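Succinate-semialdehyde dehydrogenase (Synechococcus sp., PDB 4ITA) probably catalyses the NADP-dependent oxidation of succinic semialdehyde to succinate, as a member of the aldehyde dehydrogenase family. Local coordinates at residues Ser316-Gln321 with Leu358-Phe363; Val254-Asn259 with Ala266-Ile271. All coordinates share one frame; numbering follows the deposited sequence.

Interaction 1: residues Ser316-Gln321 with Leu358-Phe363; sequences SRQVDQ and LQEELF. With NDP (NADPH dihydro-nicotinamide-adenine-dinucleotide phosphate), chain C; EDO (1,2-ethanediol), chain I; EDO (1,2-ethanediol), chain O.
Q318, on helix 309-325, sends its amide to the loop before strand 366-372, and its NE2 gives both direct hydrogen bonds between the two segments. The first runs 2.9 Å from Q318 NE2 to E360 OE1; the donor stands above the carboxylate plane, the oxygen lies within the amide plane of Q318, and the N-H points almost straight at it (170°). The second, to E361 O, is weak. A glutamine suits this place because its extended chain carries an amide that donates and accepts: Q318 OE1 takes a bond of 2.7 Å from O2 of an ethanediol, probably from the crystallisation liquor, which accepts the N-H of F363.

Water carries the rest of the polar link. One molecule joins R317 NH1 to E360 OE1 and another R317 NH2 to E360 OE2, while Q321 OE1 lies in the guanidinium plane and holds R317 NH1 at 2.8 Å. K356 forms a salt bridge with E360 OE2.

Van der Waals contact is slight: L362 CD2 lies 3.6 Å from Q318 NE2.

E361, its CG trans to the backbone N (chi1 179°), reaches the ribose of NADPH next to the nicotinamide, where OE1 takes O3D at 2.6 Å and OE2 takes O2D at 2.8 Å. The F363 ring packs against the same sugar, CE1 3.4 Å from C2D, and replacing it with an alanine would probably leave this side of the ribose without its aromatic support. A carboxylate accepting from both hydroxyls, beside a flat ring, implies recognition of the ribose diol by a loop whose other side is bound to the helix.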
ATOM      1  N   SER A 316      -0.209 -34.106  -7.295  1.00  9.60           N
ATOM      2  CA  SER A 316      -0.657 -35.485  -7.442  1.00  9.62           C
ATOM      3  C   SER A 316      -1.937 -35.702  -6.647  1.00 10.83           C
ATOM      4  O   SER A 316      -2.883 -36.326  -7.136  1.00 10.39           O
ATOM      5  CB  SER A 316       0.427 -36.466  -6.987  1.00 11.51           C
ATOM      6  OG  SER A 316       1.577 -36.380  -7.812  1.00 12.75           O
ATOM      7  N   ARG A 317      -1.964 -35.170  -5.427  1.00 10.92           N
ATOM      8  CA  ARG A 317      -3.143 -35.272  -4.574  1.00 10.15           C
ATOM      9  C   ARG A 317      -4.320 -34.479  -5.140  1.00  9.77           C
ATOM     10  O   ARG A 317      -5.447 -34.980  -5.186  1.00 11.13           O
ATOM     11  CB  ARG A 317      -2.830 -34.810  -3.146  1.00 10.87           C
ATOM     12  CG  ARG A 317      -4.030 -34.936  -2.210  1.00 12.54           C
ATOM     13  CD  ARG A 317      -3.838 -34.185  -0.891  1.00 13.53           C
ATOM     14  NE  ARG A 317      -3.396 -32.803  -1.085  1.00 13.31           N
ATOM     15  CZ  ARG A 317      -4.174 -31.814  -1.518  1.00 14.31           C
ATOM     16  NH1 ARG A 317      -5.445 -32.040  -1.822  1.00 17.04           N
ATOM     17  NH2 ARG A 317      -3.670 -30.594  -1.667  1.00 16.27           N
ATOM     18  N   GLN A 318      -4.070 -33.242  -5.572  1.00  9.43           N
ATOM     19  CA  GLN A 318      -5.132 -32.411  -6.135  1.00  9.88           C
ATOM     20  C   GLN A 318      -5.807 -33.108  -7.311  1.00  9.85           C
ATOM     21  O   GLN A 318      -7.039 -33.159  -7.405  1.00  9.76           O
ATOM     22  CB  GLN A 318      -4.593 -31.060  -6.602  1.00  9.89           C
ATOM     23  CG  GLN A 318      -4.185 -30.108  -5.496  1.00 10.27           C
ATOM     24  CD  GLN A 318      -3.519 -28.871  -6.056  1.00 11.20           C
ATOM     25  OE1 GLN A 318      -2.484 -28.960  -6.711  1.00 12.04           O
ATOM     26  NE2 GLN A 318      -4.117 -27.710  -5.817  1.00 12.64           N
ATOM     27  N   VAL A 319      -4.995 -33.647  -8.211  1.00  9.41           N
ATOM     28  CA  VAL A 319      -5.526 -34.352  -9.367  1.00 10.10           C
ATOM     29  C   VAL A 319      -6.259 -35.627  -8.950  1.00 10.31           C
ATOM     30  O   VAL A 319      -7.381 -35.872  -9.398  1.00 10.65           O
ATOM     31  CB  VAL A 319      -4.425 -34.658 -10.390  1.00  9.57           C
ATOM     32  CG1 VAL A 319      -4.966 -35.538 -11.514  1.00 11.83           C
ATOM     33  CG2 VAL A 319      -3.877 -33.353 -10.957  1.00 12.19           C
ATOM     34  N   ASP A 320      -5.644 -36.417  -8.075  1.00 10.50           N
ATOM     35  CA  ASP A 320      -6.276 -37.649  -7.596  1.00 10.42           C
ATOM     36  C   ASP A 320      -7.645 -37.400  -6.972  1.00 12.47           C
ATOM     37  O   ASP A 320      -8.605 -38.125  -7.256  1.00 12.52           O
ATOM     38  CB  ASP A 320      -5.377 -38.375  -6.591  1.00 12.68           C
ATOM     39  CG  ASP A 320      -4.184 -39.055  -7.237  1.00 13.38           C
ATOM     40  OD1 ASP A 320      -4.094 -39.089  -8.483  1.00 15.96           O
ATOM     41  OD2 ASP A 320      -3.334 -39.571  -6.480  1.00 18.19           O
ATOM     42  N   GLN A 321      -7.747 -36.382  -6.123  1.00 10.31           N
ATOM     43  CA  GLN A 321      -9.025 -36.089  -5.475  1.00 12.57           C
ATOM     44  C   GLN A 321     -10.074 -35.573  -6.464  1.00 13.31           C
ATOM     45  O   GLN A 321     -11.258 -35.900  -6.347  1.00 13.26           O
ATOM     46  CB  GLN A 321      -8.847 -35.164  -4.260  1.00 12.66           C
ATOM     47  CG  GLN A 321      -8.092 -35.857  -3.116  1.00 15.74           C
ATOM     48  CD  GLN A 321      -8.070 -35.064  -1.818  1.00 19.78           C
ATOM     49  OE1 GLN A 321      -7.196 -34.226  -1.605  1.00 22.85           O
ATOM     50  NE2 GLN A 321      -9.020 -35.347  -0.933  1.00 19.98           N
ATOM     51  N   LEU A 358     -11.495 -26.576  -8.179  1.00 12.79           N
ATOM     52  CA  LEU A 358     -11.968 -25.434  -8.952  1.00 13.22           C
ATOM     53  C   LEU A 358     -11.517 -24.110  -8.343  1.00 13.95           C
ATOM     54  O   LEU A 358     -11.430 -23.092  -9.033  1.00 14.17           O
ATOM     55  CB  LEU A 358     -13.495 -25.460  -9.040  1.00 13.02           C
ATOM     56  CG  LEU A 358     -14.075 -26.635  -9.815  1.00 12.13           C
ATOM     57  CD1 LEU A 358     -15.593 -26.598  -9.730  1.00 15.73           C
ATOM     58  CD2 LEU A 358     -13.600 -26.588 -11.264  1.00 15.35           C
ATOM     59  N   GLN A 359     -11.227 -24.134  -7.046  1.00 12.83           N
ATOM     60  CA  GLN A 359     -10.883 -22.926  -6.310  1.00 14.26           C
ATOM     61  C   GLN A 359      -9.395 -22.844  -5.972  1.00 12.26           C
ATOM     62  O   GLN A 359      -8.965 -21.928  -5.273  1.00 15.07           O
ATOM     63  CB  GLN A 359     -11.716 -22.848  -5.029  1.00 16.92           C
ATOM     64  CG  GLN A 359     -13.220 -22.762  -5.276  1.00 18.81           C
ATOM     65  CD  GLN A 359     -13.611 -21.479  -5.983  1.00 21.29           C
ATOM     66  OE1 GLN A 359     -13.517 -20.394  -5.412  1.00 24.52           O
ATOM     67  NE2 GLN A 359     -14.037 -21.593  -7.237  1.00 20.50           N
ATOM     68  N   GLU A 360      -8.617 -23.804  -6.459  1.00 10.01           N
ATOM     69  CA  GLU A 360      -7.205 -23.904  -6.089  1.00 11.33           C
ATOM     70  C   GLU A 360      -6.273 -23.572  -7.234  1.00 10.86           C
ATOM     71  O   GLU A 360      -6.652 -23.648  -8.408  1.00 10.03           O
ATOM     72  CB  GLU A 360      -6.874 -25.305  -5.572  1.00 11.84           C
ATOM     73  CG  GLU A 360      -7.655 -25.692  -4.333  1.00 13.01           C
ATOM     74  CD  GLU A 360      -7.183 -26.996  -3.733  1.00 14.35           C
ATOM     75  OE1 GLU A 360      -6.673 -27.856  -4.482  1.00 13.89           O
ATOM     76  OE2 GLU A 360      -7.313 -27.158  -2.501  1.00 19.12           O
ATOM     77  N   GLU A 361      -5.043 -23.207  -6.885  1.00  9.14           N
ATOM     78  CA  GLU A 361      -4.004 -22.984  -7.877  1.00  8.66           C
ATOM     79  C   GLU A 361      -3.315 -24.292  -8.218  1.00  8.87           C
ATOM     80  O   GLU A 361      -2.872 -25.021  -7.324  1.00  9.58           O
ATOM     81  CB  GLU A 361      -2.966 -21.979  -7.373  1.00  9.36           C
ATOM     82  CG  GLU A 361      -1.840 -21.748  -8.377  1.00  9.05           C
ATOM     83  CD  GLU A 361      -0.874 -20.653  -7.968  1.00  8.55           C
ATOM     84  OE1 GLU A 361      -0.523 -20.586  -6.772  1.00 11.34           O
ATOM     85  OE2 GLU A 361      -0.455 -19.871  -8.850  1.00  8.90           O
ATOM     86  N   LEU A 362      -3.239 -24.592  -9.510  1.00  8.11           N
ATOM     87  CA  LEU A 362      -2.531 -25.775  -9.979  1.00  8.63           C
ATOM     88  C   LEU A 362      -1.155 -25.358 -10.485  1.00  7.72           C
ATOM     89  O   LEU A 362      -1.011 -24.843 -11.595  1.00  7.84           O
ATOM     90  CB  LEU A 362      -3.337 -26.496 -11.064  1.00  8.74           C
ATOM     91  CG  LEU A 362      -4.727 -26.999 -10.661  1.00  7.98           C
ATOM     92  CD1 LEU A 362      -5.314 -27.853 -11.775  1.00  8.44           C
ATOM     93  CD2 LEU A 362      -4.690 -27.762  -9.339  1.00 11.23           C
ATOM     94  N   PHE A 363      -0.151 -25.575  -9.644  1.00  8.12           N
ATOM     95  CA  PHE A 363       1.192 -25.051  -9.870  1.00  7.66           C
ATOM     96  C   PHE A 363       2.040 -26.152 -10.492  1.00  8.47           C
ATOM     97  O   PHE A 363       2.989 -26.645  -9.892  1.00  9.95           O
ATOM     98  CB  PHE A 363       1.779 -24.575  -8.537  1.00 10.36           C
ATOM     99  CG  PHE A 363       2.716 -23.406  -8.660  1.00  9.63           C
ATOM    100  CD1 PHE A 363       2.297 -22.218  -9.237  1.00 10.55           C
ATOM    101  CD2 PHE A 363       4.010 -23.487  -8.173  1.00 11.12           C
ATOM    102  CE1 PHE A 363       3.160 -21.139  -9.337  1.00 11.83           C
ATOM    103  CE2 PHE A 363       4.877 -22.411  -8.264  1.00 11.44           C
ATOM    104  CZ  PHE A 363       4.449 -21.240  -8.844  1.00 11.36           C
TER
HETATM  105  PA  NDP C 501       5.847 -20.115  -0.663  1.00 11.54           P
HETATM  106  O1A NDP C 501       4.887 -19.040  -0.241  1.00 12.90           O
HETATM  107  O2A NDP C 501       5.840 -21.443   0.042  1.00 17.30           O
HETATM  108  O5B NDP C 501       7.333 -19.533  -0.557  1.00 10.91           O
HETATM  109  C5B NDP C 501       7.693 -18.257  -1.101  1.00  9.11           C
HETATM  110  C4B NDP C 501       8.695 -17.546  -0.194  1.00  9.89           C
HETATM  111  O4B NDP C 501       8.059 -17.250   1.052  1.00  8.49           O
HETATM  112  C3B NDP C 501       9.905 -18.400   0.166  1.00  8.70           C
HETATM  113  O3B NDP C 501      11.033 -17.538   0.362  1.00  8.56           O
HETATM  114  C2B NDP C 501       9.502 -19.010   1.494  1.00  9.36           C
HETATM  115  O2B NDP C 501      10.605 -19.393   2.304  1.00  9.57           O
HETATM  116  C1B NDP C 501       8.818 -17.825   2.118  1.00  8.49           C
HETATM  117  N9A NDP C 501       7.848 -18.145   3.177  1.00  9.76           N
HETATM  118  C8A NDP C 501       6.988 -19.181   3.241  1.00 11.47           C
HETATM  119  N7A NDP C 501       6.236 -19.093   4.365  1.00 13.11           N
HETATM  120  C5A NDP C 501       6.606 -17.976   5.011  1.00 10.37           C
HETATM  121  C6A NDP C 501       6.232 -17.279   6.252  1.00 12.47           C
HETATM  122  N6A NDP C 501       5.263 -17.783   7.042  1.00 15.31           N
HETATM  123  N1A NDP C 501       6.885 -16.139   6.547  1.00 13.85           N
HETATM  124  C2A NDP C 501       7.845 -15.627   5.765  1.00 14.43           C
HETATM  125  N3A NDP C 501       8.245 -16.208   4.624  1.00 13.42           N
HETATM  126  C4A NDP C 501       7.665 -17.357   4.219  1.00 10.27           C
HETATM  127  O3  NDP C 501       5.584 -20.250  -2.262  1.00 16.81           O
HETATM  128  PN  NDP C 501       5.649 -21.495  -3.304  1.00 16.05           P
HETATM  129  O1N NDP C 501       5.060 -22.754  -2.709  1.00 19.23           O
HETATM  130  O2N NDP C 501       7.029 -21.503  -3.901  1.00 19.31           O
HETATM  131  O5D NDP C 501       4.624 -20.982  -4.436  1.00 16.39           O
HETATM  132  C5D NDP C 501       4.929 -19.836  -5.219  1.00 14.54           C
HETATM  133  C4D NDP C 501       3.736 -18.896  -5.235  1.00 12.99           C
HETATM  134  O4D NDP C 501       4.153 -17.591  -5.662  1.00 13.19           O
HETATM  135  C3D NDP C 501       2.654 -19.327  -6.204  1.00 12.30           C
HETATM  136  O3D NDP C 501       1.362 -19.155  -5.610  1.00 12.33           O
HETATM  137  C2D NDP C 501       2.896 -18.385  -7.367  1.00 11.87           C
HETATM  138  O2D NDP C 501       1.718 -18.257  -8.165  1.00 12.79           O
HETATM  139  C1D NDP C 501       3.248 -17.096  -6.652  1.00 10.56           C
HETATM  140  N1N NDP C 501       3.911 -16.169  -7.580  1.00 12.20           N
HETATM  141  C2N NDP C 501       3.529 -14.882  -7.640  1.00 12.43           C
HETATM  142  C3N NDP C 501       3.792 -14.132  -8.786  1.00 13.68           C
HETATM  143  C7N NDP C 501       3.410 -12.685  -8.879  1.00 12.43           C
HETATM  144  O7N NDP C 501       4.238 -11.891  -9.321  1.00 12.47           O
HETATM  145  N7N NDP C 501       2.198 -12.294  -8.492  1.00 12.10           N
HETATM  146  C4N NDP C 501       4.462 -14.757  -9.986  1.00 14.91           C
HETATM  147  C5N NDP C 501       5.216 -15.934  -9.570  1.00 15.91           C
HETATM  148  C6N NDP C 501       4.908 -16.593  -8.383  1.00 14.56           C
HETATM  149  P2B NDP C 501      11.071 -20.925   2.423  1.00  8.47           P
HETATM  150  O1X NDP C 501      12.225 -20.828   3.379  1.00  9.39           O
HETATM  151  O2X NDP C 501       9.900 -21.694   2.988  1.00 10.84           O
HETATM  152  O3X NDP C 501      11.487 -21.397   1.062  1.00  9.39           O
HETATM  153  C1  EDO I 507       0.221 -26.834  -5.187  1.00 19.30           C
HETATM  154  O1  EDO I 507      -0.408 -25.584  -5.528  1.00 25.44           O
HETATM  155  C2  EDO I 507       0.589 -27.588  -6.464  1.00 14.08           C
HETATM  156  O2  EDO I 507      -0.428 -27.354  -7.438  1.00 11.83           O
HETATM  157  C1  EDO O 513       1.815 -22.556  -5.267  1.00 20.50           C
HETATM  158  O1  EDO O 513       0.381 -22.641  -5.293  1.00 20.83           O
HETATM  159  C2  EDO O 513       2.434 -23.757  -4.568  1.00 24.03           C
HETATM  160  O2  EDO O 513       2.473 -23.506  -3.157  1.00 30.95           O
HETATM  161  O   HOH W   1      -7.285 -30.341  -3.750  1.00 16.47           O
HETATM  162  O   HOH W   2      -5.705 -28.717  -1.152  1.00 17.73           O

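Interaction 2: residues Val254-Asn259 with Ala266-Ile271; sequences VARTMN and AAKRFI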
ATOM      1  N   VAL A 254       1.828 -22.920 -24.434  1.00  8.25           N
ATOM      2  CA  VAL A 254       2.971 -22.263 -23.811  1.00  9.38           C
ATOM      3  C   VAL A 254       2.569 -21.661 -22.466  1.00  9.14           C
ATOM      4  O   VAL A 254       3.264 -21.839 -21.467  1.00  8.34           O
ATOM      5  CB  VAL A 254       3.580 -21.169 -24.713  1.00 10.27           C
ATOM      6  CG1 VAL A 254       4.685 -20.408 -23.963  1.00 11.21           C
ATOM      7  CG2 VAL A 254       4.131 -21.788 -25.985  1.00 10.67           C
ATOM      8  N   ALA A 255       1.435 -20.967 -22.437  1.00  7.89           N
ATOM      9  CA  ALA A 255       1.013 -20.291 -21.213  1.00  8.59           C
ATOM     10  C   ALA A 255       0.790 -21.259 -20.040  1.00  9.30           C
ATOM     11  O   ALA A 255       1.138 -20.944 -18.908  1.00  9.30           O
ATOM     12  CB  ALA A 255      -0.215 -19.455 -21.473  1.00  7.85           C
ATOM     13  N   ARG A 256       0.242 -22.443 -20.296  1.00  7.03           N
ATOM     14  CA  ARG A 256       0.055 -23.410 -19.217  1.00  6.86           C
ATOM     15  C   ARG A 256       1.345 -24.133 -18.841  1.00  7.07           C
ATOM     16  O   ARG A 256       1.574 -24.420 -17.665  1.00  8.18           O
ATOM     17  CB  ARG A 256      -1.045 -24.428 -19.562  1.00  7.55           C
ATOM     18  CG  ARG A 256      -1.125 -25.649 -18.619  1.00  7.77           C
ATOM     19  CD  ARG A 256      -1.746 -25.352 -17.240  1.00  7.25           C
ATOM     20  NE  ARG A 256      -0.801 -24.731 -16.303  1.00  7.11           N
ATOM     21  CZ  ARG A 256      -1.000 -24.619 -14.989  1.00  7.14           C
ATOM     22  NH1 ARG A 256      -0.083 -24.033 -14.231  1.00  7.34           N
ATOM     23  NH2 ARG A 256      -2.102 -25.087 -14.425  1.00  6.93           N
ATOM     24  N   THR A 257       2.189 -24.438 -19.823  1.00  6.95           N
ATOM     25  CA  THR A 257       3.284 -25.376 -19.583  1.00  7.58           C
ATOM     26  C   THR A 257       4.670 -24.760 -19.400  1.00  9.36           C
ATOM     27  O   THR A 257       5.587 -25.456 -18.979  1.00  9.40           O
ATOM     28  CB  THR A 257       3.334 -26.506 -20.653  1.00  8.85           C
ATOM     29  OG1 THR A 257       3.699 -25.963 -21.928  1.00  9.85           O
ATOM     30  CG2 THR A 257       1.979 -27.212 -20.750  1.00 10.68           C
ATOM     31  N   MET A 258       4.829 -23.475 -19.705  1.00  9.09           N
ATOM     32  CA  MET A 258       6.111 -22.794 -19.486  1.00  9.95           C
ATOM     33  C   MET A 258       6.502 -22.875 -18.016  1.00  9.34           C
ATOM     34  O   MET A 258       5.643 -22.917 -17.145  1.00  9.22           O
ATOM     35  CB  MET A 258       6.022 -21.322 -19.913  1.00 12.63           C
ATOM     36  CG  MET A 258       4.996 -20.517 -19.113  1.00 15.38           C
ATOM     37  SD  MET A 258       4.718 -18.809 -19.650  1.00 21.53           S
ATOM     38  CE  MET A 258       3.394 -18.329 -18.531  1.00 19.34           C
ATOM     39  N   ASN A 259       7.803 -22.901 -17.749  1.00  8.63           N
ATOM     40  CA  ASN A 259       8.317 -22.998 -16.383  1.00  8.06           C
ATOM     41  C   ASN A 259       7.791 -24.243 -15.675  1.00  7.97           C
ATOM     42  O   ASN A 259       7.558 -24.240 -14.457  1.00  8.26           O
ATOM     43  CB  ASN A 259       7.986 -21.750 -15.557  1.00  8.63           C
ATOM     44  CG  ASN A 259       9.091 -21.394 -14.588  1.00  9.53           C
ATOM     45  OD1 ASN A 259      10.253 -21.317 -14.980  1.00 11.84           O
ATOM     46  ND2 ASN A 259       8.745 -21.189 -13.319  1.00  9.72           N
ATOM     47  N   ALA A 266       0.443 -18.476 -15.357  1.00  7.59           N
ATOM     48  CA  ALA A 266       0.122 -19.568 -16.256  1.00  7.58           C
ATOM     49  C   ALA A 266      -1.358 -19.487 -16.613  1.00  7.07           C
ATOM     50  O   ALA A 266      -2.188 -19.046 -15.802  1.00  6.98           O
ATOM     51  CB  ALA A 266       0.415 -20.899 -15.602  1.00  8.75           C
ATOM     52  N   ALA A 267      -1.695 -19.920 -17.824  1.00  7.00           N
ATOM     53  CA  ALA A 267      -3.088 -20.195 -18.162  1.00  6.65           C
ATOM     54  C   ALA A 267      -3.486 -21.467 -17.414  1.00  8.07           C
ATOM     55  O   ALA A 267      -2.985 -22.545 -17.729  1.00  9.33           O
ATOM     56  CB  ALA A 267      -3.233 -20.396 -19.657  1.00  8.38           C
ATOM     57  N   LYS A 268      -4.363 -21.350 -16.423  1.00  7.31           N
ATOM     58  CA  LYS A 268      -4.718 -22.504 -15.598  1.00  7.47           C
ATOM     59  C   LYS A 268      -6.110 -23.080 -15.881  1.00  7.55           C
ATOM     60  O   LYS A 268      -6.319 -24.288 -15.773  1.00  8.10           O
ATOM     61  CB  LYS A 268      -4.535 -22.187 -14.105  1.00  7.28           C
ATOM     62  CG  LYS A 268      -3.122 -21.719 -13.756  1.00  6.20           C
ATOM     63  CD  LYS A 268      -2.745 -21.999 -12.301  1.00  7.83           C
ATOM     64  CE  LYS A 268      -1.279 -21.626 -12.021  1.00  7.46           C
ATOM     65  NZ  LYS A 268      -1.078 -20.182 -11.658  1.00  7.60           N
ATOM     66  N   ARG A 269      -7.050 -22.213 -16.246  1.00  6.89           N
ATOM     67  CA  ARG A 269      -8.421 -22.627 -16.540  1.00  6.38           C
ATOM     68  C   ARG A 269      -8.793 -22.170 -17.942  1.00  7.24           C
ATOM     69  O   ARG A 269      -8.906 -20.973 -18.206  1.00  8.41           O
ATOM     70  CB  ARG A 269      -9.393 -22.048 -15.496  1.00  7.42           C
ATOM     71  CG  ARG A 269      -9.162 -22.596 -14.071  1.00  7.76           C
ATOM     72  CD  ARG A 269     -10.075 -21.933 -13.015  1.00  8.65           C
ATOM     73  NE  ARG A 269      -9.900 -20.491 -13.092  1.00  7.31           N
ATOM     74  CZ  ARG A 269     -10.864 -19.599 -13.288  1.00  7.51           C
ATOM     75  NH1 ARG A 269     -12.148 -19.957 -13.307  1.00  9.07           N
ATOM     76  NH2 ARG A 269     -10.531 -18.321 -13.426  1.00  9.22           N
ATOM     77  N   PHE A 270      -8.956 -23.139 -18.838  1.00  7.46           N
ATOM     78  CA  PHE A 270      -9.330 -22.877 -20.216  1.00  6.92           C
ATOM     79  C   PHE A 270     -10.840 -22.877 -20.314  1.00  7.30           C
ATOM     80  O   PHE A 270     -11.489 -23.863 -19.957  1.00  8.14           O
ATOM     81  CB  PHE A 270      -8.716 -23.935 -21.136  1.00  7.09           C
ATOM     82  CG  PHE A 270      -7.226 -23.806 -21.273  1.00  7.45           C
ATOM     83  CD1 PHE A 270      -6.380 -24.241 -20.264  1.00  8.62           C
ATOM     84  CD2 PHE A 270      -6.677 -23.212 -22.393  1.00  8.64           C
ATOM     85  CE1 PHE A 270      -5.005 -24.094 -20.383  1.00  8.59           C
ATOM     86  CE2 PHE A 270      -5.304 -23.067 -22.523  1.00  8.97           C
ATOM     87  CZ  PHE A 270      -4.469 -23.507 -21.511  1.00  8.07           C
ATOM     88  N   ILE A 271     -11.384 -21.749 -20.757  1.00  6.77           N
ATOM     89  CA  ILE A 271     -12.824 -21.532 -20.813  1.00  7.77           C
ATOM     90  C   ILE A 271     -13.212 -21.371 -22.274  1.00  8.38           C
ATOM     91  O   ILE A 271     -12.885 -20.376 -22.917  1.00  8.40           O
ATOM     92  CB  ILE A 271     -13.217 -20.321 -19.954  1.00  6.57           C
ATOM     93  CG1 ILE A 271     -12.873 -20.613 -18.484  1.00  7.19           C
ATOM     94  CG2 ILE A 271     -14.700 -20.010 -20.118  1.00  8.93           C
ATOM     95  CD1 ILE A 271     -12.943 -19.407 -17.563  1.00  8.66           C
TER
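A255 and A267 meet through both backbone and methyl groups, where the last turn of helix 245-257 packs against strand 267-273. The carbonyl oxygen of A255 accepts a weak hydrogen bond from A267 N (3.2 Å, 145° at the hydrogen) and a CA-H...O contact from A266 CA, also at 3.2 Å. Alanines suit so close an approach: the small methyls of A255 and A267 touch, CB to CB, at 3.6 Å.

The R256 side chain runs across the beginning of segment 266-271. Its CG is trans to the backbone N (chi1 168°), and bends at chi2 and chi3 carry CD to 3.1 Å from A267 O before the guanidinium turns toward K268. There the two long chains meet at about a right angle, with K268 CG over one guanidinium face, 3.6 Å from R256 NH2. The lysine thus offers its methylenes to the flat group, while its NZ stays 4.7 Å from R256 NH1. Nearer the helix, R256 CB sits at the edge of the F270 ring, 4.0 Å from CZ.

These segments belong to the beta-alpha-beta unit of strand 235-239, helix 245-257 and strand 267-273, part of the Rossmann-like architecture of aldehyde dehydrogenases.

Farther out, R256 NH2 is hydrogen-bonded to V366 O and NH1 to L362 O, so backbone carbonyls fix the guanidinium. K268 NZ forms a salt bridge with E361, which binds the ribose of NADPH, and is hydrogen-bonded to the carbonyls of S263 and G233. F280 and L284 of helix 274-289 pack against F270.

Along the chain from the N terminus, interaction 2 comes first: helix 245-257 ends and the chain returns against it as strand 267-273, closing a short loop in which six residues separate the two segments. Helix 309-325 follows later, and interaction 1 closes a longer loop of 36 intervening residues, which includes strands 328-331 and 346-349. The two loops lie in series, neither nesting nor crossing. In space they meet, because the 358-363 loop rests on the R256 and K268 side chains at the beta-alpha-beta unit. Together they tie helix 309-325, the cofactor-binding loop, and the central strands 267-273 and 366-372 of the seven-stranded sheet.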